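Side-chain contacts in acyltransferase (Streptococcus pneumoniae, PDB 5UG1), which transfers acetyl groups to peptidoglycan, probably through a serine nucleophile: residues V144-E149 / A155-Y160; A125-V130 / E136-T141; V58-G63 / D72-I77. All blocks are in the same frame, centred on the assembly; numbering follows the deposited sequence.

Contact 1: V144-E149 / A155-Y160; sequences VHFGSE and AGAKLY. With 03S (methanesulfonic acid), chain B.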
loop_
_atom_site.group_PDB
_atom_site.type_symbol
_atom_site.label_atom_id
_atom_site.label_comp_id
_atom_site.label_asym_id
_atom_site.label_seq_id
_atom_site.Cartn_x
_atom_site.Cartn_y
_atom_site.Cartn_z
ATOM N N VAL A 144 13.207 6.044 -3.612
ATOM C CA VAL A 144 12.198 5.269 -2.924
ATOM C C VAL A 144 11.519 6.071 -1.810
ATOM O O VAL A 144 10.328 6.016 -1.634
ATOM C CB VAL A 144 12.806 4.003 -2.309
ATOM C CG1 VAL A 144 11.796 3.252 -1.479
ATOM C CG2 VAL A 144 13.415 3.117 -3.360
ATOM N N HIS A 145 12.340 6.788 -1.072
ATOM C CA HIS A 145 11.912 7.666 -0.024
ATOM C C HIS A 145 11.793 9.066 -0.579
ATOM O O HIS A 145 12.759 9.754 -0.711
ATOM C CB HIS A 145 12.866 7.605 1.164
ATOM C CG HIS A 145 12.932 6.261 1.818
ATOM N ND1 HIS A 145 13.892 5.336 1.514
ATOM C CD2 HIS A 145 12.126 5.674 2.723
ATOM C CE1 HIS A 145 13.686 4.248 2.218
ATOM N NE2 HIS A 145 12.627 4.431 2.968
ATOM N N PHE A 146 10.586 9.466 -0.918
ATOM C CA PHE A 146 10.337 10.733 -1.576
ATOM C C PHE A 146 10.850 11.961 -0.821
ATOM O O PHE A 146 10.867 11.978 0.370
ATOM C CB PHE A 146 8.839 10.875 -1.848
ATOM C CG PHE A 146 7.989 10.674 -0.640
ATOM C CD1 PHE A 146 7.925 11.633 0.333
ATOM C CD2 PHE A 146 7.263 9.530 -0.474
ATOM C CE1 PHE A 146 7.183 11.446 1.449
ATOM C CE2 PHE A 146 6.518 9.338 0.632
ATOM C CZ PHE A 146 6.455 10.293 1.596
ATOM N N GLY A 147 11.260 12.983 -1.558
ATOM C CA GLY A 147 11.664 14.242 -0.956
ATOM C C GLY A 147 13.102 14.331 -0.478
ATOM O O GLY A 147 13.566 13.486 0.293
ATOM N N SER A 148 13.815 15.366 -0.927
ATOM C CA SER A 148 15.176 15.637 -0.482
ATOM C C SER A 148 15.236 16.753 0.545
ATOM O O SER A 148 16.288 16.944 1.164
ATOM C CB SER A 148 16.071 16.001 -1.677
ATOM O OG SER A 148 15.618 17.198 -2.287
ATOM N N GLU A 149 14.144 17.494 0.726
ATOM C CA GLU A 149 13.996 18.449 1.817
ATOM C C GLU A 149 12.514 18.545 2.154
ATOM O O GLU A 149 11.685 17.859 1.553
ATOM C CB GLU A 149 14.585 19.805 1.445
ATOM C CG GLU A 149 14.246 20.234 0.049
ATOM C CD GLU A 149 15.307 21.137 -0.525
ATOM O OE1 GLU A 149 15.585 22.194 0.093
ATOM O OE2 GLU A 149 15.878 20.775 -1.579
ATOM N N ALA A 155 5.340 17.515 -0.215
ATOM C CA ALA A 155 4.643 17.309 -1.483
ATOM C C ALA A 155 4.566 15.830 -1.822
ATOM O O ALA A 155 3.510 15.322 -2.209
ATOM C CB ALA A 155 5.335 18.085 -2.602
ATOM N N GLY A 156 5.679 15.113 -1.662
ATOM C CA GLY A 156 5.656 13.683 -1.915
ATOM C C GLY A 156 4.715 12.944 -0.983
ATOM O O GLY A 156 3.983 12.042 -1.406
ATOM N N ALA A 157 4.711 13.324 0.296
ATOM C CA ALA A 157 3.856 12.641 1.262
ATOM C C ALA A 157 2.384 12.882 0.957
ATOM O O ALA A 157 1.554 11.977 1.103
ATOM C CB ALA A 157 4.192 13.101 2.674
ATOM N N LYS A 158 2.048 14.103 0.541
ATOM C CA LYS A 158 0.670 14.421 0.200
ATOM C C LYS A 158 0.210 13.656 -1.036
ATOM O O LYS A 158 -0.944 13.211 -1.097
ATOM C CB LYS A 158 0.525 15.927 -0.004
ATOM C CG LYS A 158 -0.900 16.374 -0.144
ATOM C CD LYS A 158 -1.011 17.867 -0.285
ATOM C CE LYS A 158 -2.458 18.260 -0.067
ATOM N NZ LYS A 158 -3.365 17.115 -0.413
ATOM N N LEU A 159 1.091 13.497 -2.034
ATOM C CA LEU A 159 0.755 12.676 -3.195
ATOM C C LEU A 159 0.504 11.236 -2.786
ATOM O O LEU A 159 -0.424 10.589 -3.286
ATOM C CB LEU A 159 1.880 12.720 -4.231
ATOM C CG LEU A 159 1.953 13.922 -5.169
ATOM C CD1 LEU A 159 3.331 13.988 -5.804
ATOM C CD2 LEU A 159 0.878 13.805 -6.227
ATOM N N TYR A 160 1.339 10.716 -1.887
ATOM C CA TYR A 160 1.182 9.346 -1.430
ATOM C C TYR A 160 -0.128 9.180 -0.669
ATOM O O TYR A 160 -0.900 8.256 -0.943
ATOM C CB TYR A 160 2.386 8.955 -0.579
ATOM C CG TYR A 160 2.438 7.508 -0.132
ATOM C CD1 TYR A 160 1.772 7.091 1.012
ATOM C CD2 TYR A 160 3.181 6.571 -0.836
ATOM C CE1 TYR A 160 1.824 5.779 1.442
ATOM C CE2 TYR A 160 3.247 5.245 -0.410
ATOM C CZ TYR A 160 2.564 4.858 0.733
ATOM O OH TYR A 160 2.614 3.549 1.169
HETATM S S10 03S B . 11.384 1.185 3.356
HETATM O O11 03S B . 11.534 1.576 1.936
HETATM O O12 03S B . 10.413 0.074 3.463
HETATM C C13 03S B . 12.856 0.694 3.954
#

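Contact 2: A125-V130 / E136-T141; sequences ADWNQV and EIWAGT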
loop_
_atom_site.group_PDB
_atom_site.type_symbol
_atom_site.label_atom_id
_atom_site.label_comp_id
_atom_site.label_asym_id
_atom_site.label_seq_id
_atom_site.Cartn_x
_atom_site.Cartn_y
_atom_site.Cartn_z
ATOM N N ALA A 125 -4.282 1.139 -5.376
ATOM C CA ALA A 125 -3.777 2.482 -5.092
ATOM C C ALA A 125 -2.408 2.559 -5.763
ATOM O O ALA A 125 -1.409 2.101 -5.194
ATOM C CB ALA A 125 -3.695 2.747 -3.591
ATOM N N ASP A 126 -2.356 3.132 -6.974
ATOM C CA ASP A 126 -1.208 2.938 -7.871
ATOM C C ASP A 126 -0.140 4.009 -7.633
ATOM O O ASP A 126 0.128 4.888 -8.463
ATOM C CB ASP A 126 -1.663 2.918 -9.321
ATOM C CG ASP A 126 -0.717 2.128 -10.209
ATOM O OD1 ASP A 126 0.444 1.906 -9.796
ATOM O OD2 ASP A 126 -1.139 1.718 -11.317
ATOM N N TRP A 127 0.479 3.907 -6.456
ATOM C CA TRP A 127 1.614 4.760 -6.128
ATOM C C TRP A 127 2.713 4.659 -7.182
ATOM O O TRP A 127 3.329 5.668 -7.550
ATOM C CB TRP A 127 2.140 4.370 -4.749
ATOM C CG TRP A 127 3.487 4.942 -4.398
ATOM C CD1 TRP A 127 4.643 4.247 -4.177
ATOM C CD2 TRP A 127 3.808 6.326 -4.224
ATOM N NE1 TRP A 127 5.666 5.117 -3.877
ATOM C CE2 TRP A 127 5.176 6.399 -3.896
ATOM C CE3 TRP A 127 3.068 7.515 -4.312
ATOM C CZ2 TRP A 127 5.825 7.619 -3.661
ATOM C CZ3 TRP A 127 3.718 8.726 -4.072
ATOM C CH2 TRP A 127 5.078 8.765 -3.755
ATOM N N ASN A 128 2.983 3.444 -7.667
ATOM C CA ASN A 128 3.965 3.249 -8.731
ATOM C C ASN A 128 3.696 4.175 -9.916
ATOM O O ASN A 128 4.602 4.852 -10.410
ATOM C CB ASN A 128 3.945 1.783 -9.179
ATOM C CG ASN A 128 4.924 1.493 -10.295
ATOM O OD1 ASN A 128 4.627 1.714 -11.473
ATOM N ND2 ASN A 128 6.095 0.973 -9.933
ATOM N N GLN A 129 2.448 4.216 -10.385
ATOM C CA GLN A 129 2.121 5.075 -11.517
ATOM C C GLN A 129 2.250 6.549 -11.157
ATOM O O GLN A 129 2.794 7.332 -11.945
ATOM C CB GLN A 129 0.712 4.764 -12.017
ATOM C CG GLN A 129 0.172 5.773 -13.010
ATOM C CD GLN A 129 -1.147 5.324 -13.609
ATOM O OE1 GLN A 129 -1.908 4.588 -12.978
ATOM N NE2 GLN A 129 -1.417 5.750 -14.838
ATOM N N VAL A 130 1.767 6.945 -9.971
ATOM C CA VAL A 130 1.815 8.349 -9.557
ATOM C C VAL A 130 3.261 8.808 -9.371
ATOM O O VAL A 130 3.659 9.884 -9.845
ATOM C CB VAL A 130 0.975 8.550 -8.281
ATOM C CG1 VAL A 130 1.341 9.866 -7.556
ATOM C CG2 VAL A 130 -0.516 8.520 -8.624
ATOM N N GLU A 136 10.024 15.548 -9.615
ATOM C CA GLU A 136 10.513 16.571 -8.697
ATOM C C GLU A 136 10.607 16.052 -7.267
ATOM O O GLU A 136 11.448 16.521 -6.488
ATOM C CB GLU A 136 9.619 17.817 -8.758
ATOM C CG GLU A 136 8.226 17.666 -8.139
ATOM C CD GLU A 136 7.233 16.909 -9.022
ATOM O OE1 GLU A 136 7.636 16.371 -10.071
ATOM O OE2 GLU A 136 6.042 16.849 -8.659
ATOM N N ILE A 137 9.775 15.074 -6.896
ATOM C CA ILE A 137 9.873 14.557 -5.533
ATOM C C ILE A 137 10.969 13.515 -5.396
ATOM O O ILE A 137 11.148 12.967 -4.303
ATOM C CB ILE A 137 8.526 13.989 -5.033
ATOM C CG1 ILE A 137 8.159 12.681 -5.748
ATOM C CG2 ILE A 137 7.417 15.043 -5.161
ATOM C CD1 ILE A 137 6.891 12.020 -5.178
ATOM N N TRP A 138 11.720 13.228 -6.466
ATOM C CA TRP A 138 12.787 12.237 -6.417
ATOM C C TRP A 138 14.178 12.819 -6.630
ATOM O O TRP A 138 15.162 12.096 -6.450
ATOM C CB TRP A 138 12.542 11.133 -7.455
ATOM C CG TRP A 138 11.196 10.507 -7.291
ATOM C CD1 TRP A 138 10.126 10.608 -8.140
ATOM C CD2 TRP A 138 10.754 9.716 -6.177
ATOM N NE1 TRP A 138 9.049 9.917 -7.625
ATOM C CE2 TRP A 138 9.412 9.358 -6.425
ATOM C CE3 TRP A 138 11.371 9.264 -5.003
ATOM C CZ2 TRP A 138 8.679 8.575 -5.547
ATOM C CZ3 TRP A 138 10.645 8.488 -4.139
ATOM C CH2 TRP A 138 9.308 8.154 -4.411
ATOM N N ALA A 139 14.290 14.090 -7.002
ATOM C CA ALA A 139 15.602 14.706 -7.150
ATOM C C ALA A 139 16.365 14.608 -5.839
ATOM O O ALA A 139 15.826 14.927 -4.776
ATOM C CB ALA A 139 15.463 16.169 -7.563
ATOM N N GLY A 140 17.610 14.138 -5.916
ATOM C CA GLY A 140 18.471 14.048 -4.759
ATOM C C GLY A 140 18.123 12.964 -3.768
ATOM O O GLY A 140 18.661 12.969 -2.661
ATOM N N THR A 141 17.262 12.023 -4.122
ATOM C CA THR A 141 16.776 11.017 -3.187
ATOM C C THR A 141 17.335 9.646 -3.549
ATOM O O THR A 141 18.046 9.480 -4.540
ATOM C CB THR A 141 15.246 10.975 -3.175
ATOM O OG1 THR A 141 14.782 10.310 -4.353
ATOM C CG2 THR A 141 14.658 12.398 -3.118
#

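Contact 3: V58-G63 / D72-I77; sequences VVIATG and DDWDSI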
loop_
_atom_site.group_PDB
_atom_site.type_symbol
_atom_site.label_atom_id
_atom_site.label_comp_id
_atom_site.label_asym_id
_atom_site.label_seq_id
_atom_site.Cartn_x
_atom_site.Cartn_y
_atom_site.Cartn_z
ATOM N N VAL A 58 -8.819 -2.750 4.613
ATOM C CA VAL A 58 -7.421 -3.060 4.892
ATOM C C VAL A 58 -6.571 -2.486 3.764
ATOM O O VAL A 58 -6.819 -2.763 2.583
ATOM C CB VAL A 58 -7.204 -4.580 5.020
ATOM C CG1 VAL A 58 -5.778 -4.882 5.476
ATOM C CG2 VAL A 58 -8.241 -5.191 5.963
ATOM N N VAL A 59 -5.573 -1.688 4.119
ATOM C CA VAL A 59 -4.649 -1.126 3.145
ATOM C C VAL A 59 -3.289 -1.776 3.354
ATOM O O VAL A 59 -2.697 -1.655 4.434
ATOM C CB VAL A 59 -4.554 0.402 3.253
ATOM C CG1 VAL A 59 -3.741 0.940 2.085
ATOM C CG2 VAL A 59 -5.962 1.026 3.273
ATOM N N ILE A 60 -2.795 -2.454 2.319
ATOM C CA ILE A 60 -1.495 -3.116 2.341
ATOM C C ILE A 60 -0.542 -2.226 1.552
ATOM O O ILE A 60 -0.583 -2.196 0.316
ATOM C CB ILE A 60 -1.560 -4.536 1.756
ATOM C CG1 ILE A 60 -2.595 -5.395 2.488
ATOM C CG2 ILE A 60 -0.159 -5.205 1.784
ATOM C CD1 ILE A 60 -2.420 -5.479 4.038
ATOM N N ALA A 61 0.309 -1.484 2.256
ATOM C CA ALA A 61 1.215 -0.520 1.629
ATOM C C ALA A 61 2.651 -1.019 1.767
ATOM O O ALA A 61 3.451 -0.515 2.561
ATOM C CB ALA A 61 1.020 0.879 2.250
ATOM N N THR A 62 2.972 -2.039 0.971
ATOM C CA THR A 62 4.254 -2.729 1.013
ATOM C C THR A 62 4.656 -3.093 -0.410
ATOM O O THR A 62 3.878 -2.942 -1.357
ATOM C CB THR A 62 4.187 -4.024 1.839
ATOM O OG1 THR A 62 3.249 -4.917 1.223
ATOM C CG2 THR A 62 3.782 -3.772 3.302
ATOM N N GLY A 63 5.817 -3.663 -0.561
ATOM C CA GLY A 63 6.197 -4.228 -1.828
ATOM C C GLY A 63 7.582 -3.914 -2.319
ATOM O O GLY A 63 8.127 -4.639 -3.072
ATOM N N ASP A 72 4.200 -15.144 -5.003
ATOM C CA ASP A 72 3.628 -15.885 -3.882
ATOM C C ASP A 72 3.106 -14.944 -2.802
ATOM O O ASP A 72 2.040 -15.185 -2.229
ATOM C CB ASP A 72 4.652 -16.853 -3.296
ATOM C CG ASP A 72 4.911 -18.051 -4.200
ATOM O OD1 ASP A 72 4.183 -18.218 -5.201
ATOM O OD2 ASP A 72 5.839 -18.831 -3.911
ATOM N N ASP A 73 3.833 -13.862 -2.517
ATOM C CA ASP A 73 3.422 -12.973 -1.429
ATOM C C ASP A 73 2.079 -12.311 -1.722
ATOM O O ASP A 73 1.208 -12.246 -0.845
ATOM C CB ASP A 73 4.502 -11.917 -1.157
ATOM C CG ASP A 73 5.558 -12.397 -0.145
ATOM O OD1 ASP A 73 5.208 -13.175 0.771
ATOM O OD2 ASP A 73 6.740 -12.009 -0.259
ATOM N N TRP A 74 1.881 -11.811 -2.943
ATOM C CA TRP A 74 0.633 -11.111 -3.209
ATOM C C TRP A 74 -0.505 -12.083 -3.438
ATOM O O TRP A 74 -1.641 -11.793 -3.051
ATOM C CB TRP A 74 0.793 -10.156 -4.395
ATOM C CG TRP A 74 1.611 -8.977 -4.029
ATOM C CD1 TRP A 74 2.855 -8.660 -4.492
ATOM C CD2 TRP A 74 1.264 -7.966 -3.068
ATOM N NE1 TRP A 74 3.293 -7.497 -3.892
ATOM C CE2 TRP A 74 2.333 -7.059 -3.013
ATOM C CE3 TRP A 74 0.146 -7.745 -2.257
ATOM C CZ2 TRP A 74 2.320 -5.946 -2.179
ATOM C CZ3 TRP A 74 0.126 -6.639 -1.447
ATOM C CH2 TRP A 74 1.207 -5.753 -1.404
ATOM N N ASP A 75 -0.222 -13.232 -4.060
ATOM C CA ASP A 75 -1.198 -14.317 -4.082
ATOM C C ASP A 75 -1.640 -14.667 -2.667
ATOM O O ASP A 75 -2.836 -14.805 -2.391
ATOM C CB ASP A 75 -0.608 -15.554 -4.749
ATOM C CG ASP A 75 -0.601 -15.467 -6.248
ATOM O OD1 ASP A 75 -1.190 -14.509 -6.805
ATOM O OD2 ASP A 75 -0.007 -16.377 -6.862
ATOM N N SER A 76 -0.679 -14.800 -1.754
ATOM C CA SER A 76 -0.989 -15.277 -0.413
ATOM C C SER A 76 -1.793 -14.252 0.380
ATOM O O SER A 76 -2.778 -14.603 1.039
ATOM C CB SER A 76 0.292 -15.622 0.335
ATOM O OG SER A 76 -0.031 -16.095 1.625
ATOM N N ILE A 77 -1.370 -12.986 0.369
ATOM C CA ILE A 77 -2.067 -12.017 1.204
ATOM C C ILE A 77 -3.487 -11.820 0.688
ATOM O O ILE A 77 -4.437 -11.709 1.469
ATOM C CB ILE A 77 -1.272 -10.699 1.296
ATOM C CG1 ILE A 77 -1.684 -9.917 2.544
ATOM C CG2 ILE A 77 -1.428 -9.858 0.039
ATOM C CD1 ILE A 77 -0.745 -8.800 2.879
HETATM O O HOH W 1 6.528 -6.740 -4.021
#

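Contact 1: V144-E149 / A155-Y160
Gly-156 meets the ring of Phe-146 with its backbone alone: its carbonyl carbon sits over one face of the ring, displaced toward the rim and 3.7 Å from Phe-146 CD1. With no side chain in between, the bare backbone of Gly-156 lets the ring come this close to the helix. One residue on, Ala-157 continues the same surface: its N lies over the face, 3.3 Å from Phe-146 CE1, while its methyl CB reaches CE1 at 3.6 Å. The ring gets there because CG of Phe-146 stands between the backbone N and the carbonyl carbon (chi1 53°), turning the phenyl group onto the helix. A turn later Tyr-160 adds a looser touch, its CB 4.3 Å from Phe-146 CE2, and its own ring continues edge-to-face onto Trp-127.

Directly before Phe-146 in the loop comes His-145, whose NE2 lies 3.2 Å from O11 of the methanesulfonyl group and is hydrogen-bonded to Ser-12 OG; ND1 is bonded to Asp-142. On the backbone side, the carbonyl O of Phe-146 accepts a hydrogen bond from Arg-16 NE of helix 12-16. Phe-146 thus packs on helix 150-171 the loop that carries His-145, which with Ser-12 and Asp-142 has the geometry of a Ser-His-Asp catalytic triad.

Contact 2: A125-V130 / E136-T141
Two indole rings, Trp-127 and Trp-138, meet by their outer edges, neither stacked on the other, their six-membered rings 5.9 Å apart between centroids and their planes inclined at 61°. Trp-127 CZ2 arrives at the edge of Trp-138, near its plane, at 3.6 Å from Trp-138 CZ2. One face of the Trp-138 ring carries CG1 of its neighbour Ile-137, displaced toward the rim, and Thr-141 OG1 lies in plane at the edge. The setting is the first turn of helix 127-132, which follows the edge strand 122-125 of the parallel sheet, packed against the loop that leads on to helix 150-171.

With CG anti to the backbone N (chi1 167°), the indole of Trp-127 is swung so that its benzo end, CZ2 and CH2, reaches Trp-138 and Ile-137. Ile-137 extends the apolar patch by placing CD1 4.0 Å from Trp-127 CH2. The pyrrole nitrogen of Trp-138 is occupied by the carbonyl of Ala-131, a bond that ties the indole back to the end of the short helix.

Each segment also has its own polar fastening. Asp-126 is the N-cap of helix 127-132: its OD1 receives Gln-129 N at 3.1 Å from above the carboxylate plane, and OD2 forms a salt bridge with Arg-113. In the type II turn from Trp-138 to Thr-141, Trp-138 O takes two donors from the same face of its plane, Thr-141 N at 3.1 Å and Thr-141 OG1 at 2.8 Å.

Contact 3: V58-G63 / D72-I77
A beta-alpha-beta unit, strand 57-61, helix 70-80 and strand 86-90, is a worked example of a helix laid on a parallel sheet through a few bulky side chains. Here the strand supplies Ile-60 and the helix Trp-74 and Ile-77. With CG1 of Ile-60 beside the backbone N (chi1 -56°), its branch methyl CG2 falls anti to that N and faces the indole, touching the benzo end of Trp-74 at 3.5 Å from CH2; the two side chains run alongside each other, pointing opposite ways. With Ile-77 the encounter is tip to tip, CD1 of the helix residue coming 3.8 Å from Ile-60 CG2.

Beyond the strand end, Thr-62 crosses the indole at a slant. Its OG1 is 3.4 Å from Trp-74 CH2, and the hydroxyl has its polar partner in Thr-38 OG1 of helix 38-50. The carbonyl O of Thr-62 lies in the indole plane at its edge, 3.5 Å from Trp-74 CZ2. Close by, Gly-63 CA comes to 4.3 Å from Trp-74 CZ2.

A water spans the remaining distance, donating to Gly-63 O at 2.8 Å and accepting a weak bond from Trp-74 NE1 at 3.3 Å. No direct hydrogen bond joins strand and helix, so the grip between them rests mainly on apolar contact; the water bridge, weak on the NE1 side, lies where the chain leaves the strand.

From the N terminus, contact 3 comes first: it closes the loop between strand 57-61 and helix 70-80, laying the helix on the sheet. Contact 2 follows, folding the chain back just after the edge strand 122-125, and contact 1 then folds the loop before helix 150-171 back on that helix, across its first residues 150-154. The three loops run in series, none nested in or crossing another. Contacts 1 and 2 are neighbours, with centres about 7 Å apart, and a probable hydrogen bond from Gly-147 N to Ile-137 O joins their loops. Contact 3 lies across the centre of the chain, yet Tyr-160 OH of contact 1 reaches Ala-61 CB, a single packing touch between helix 150-171 and strand 57-61.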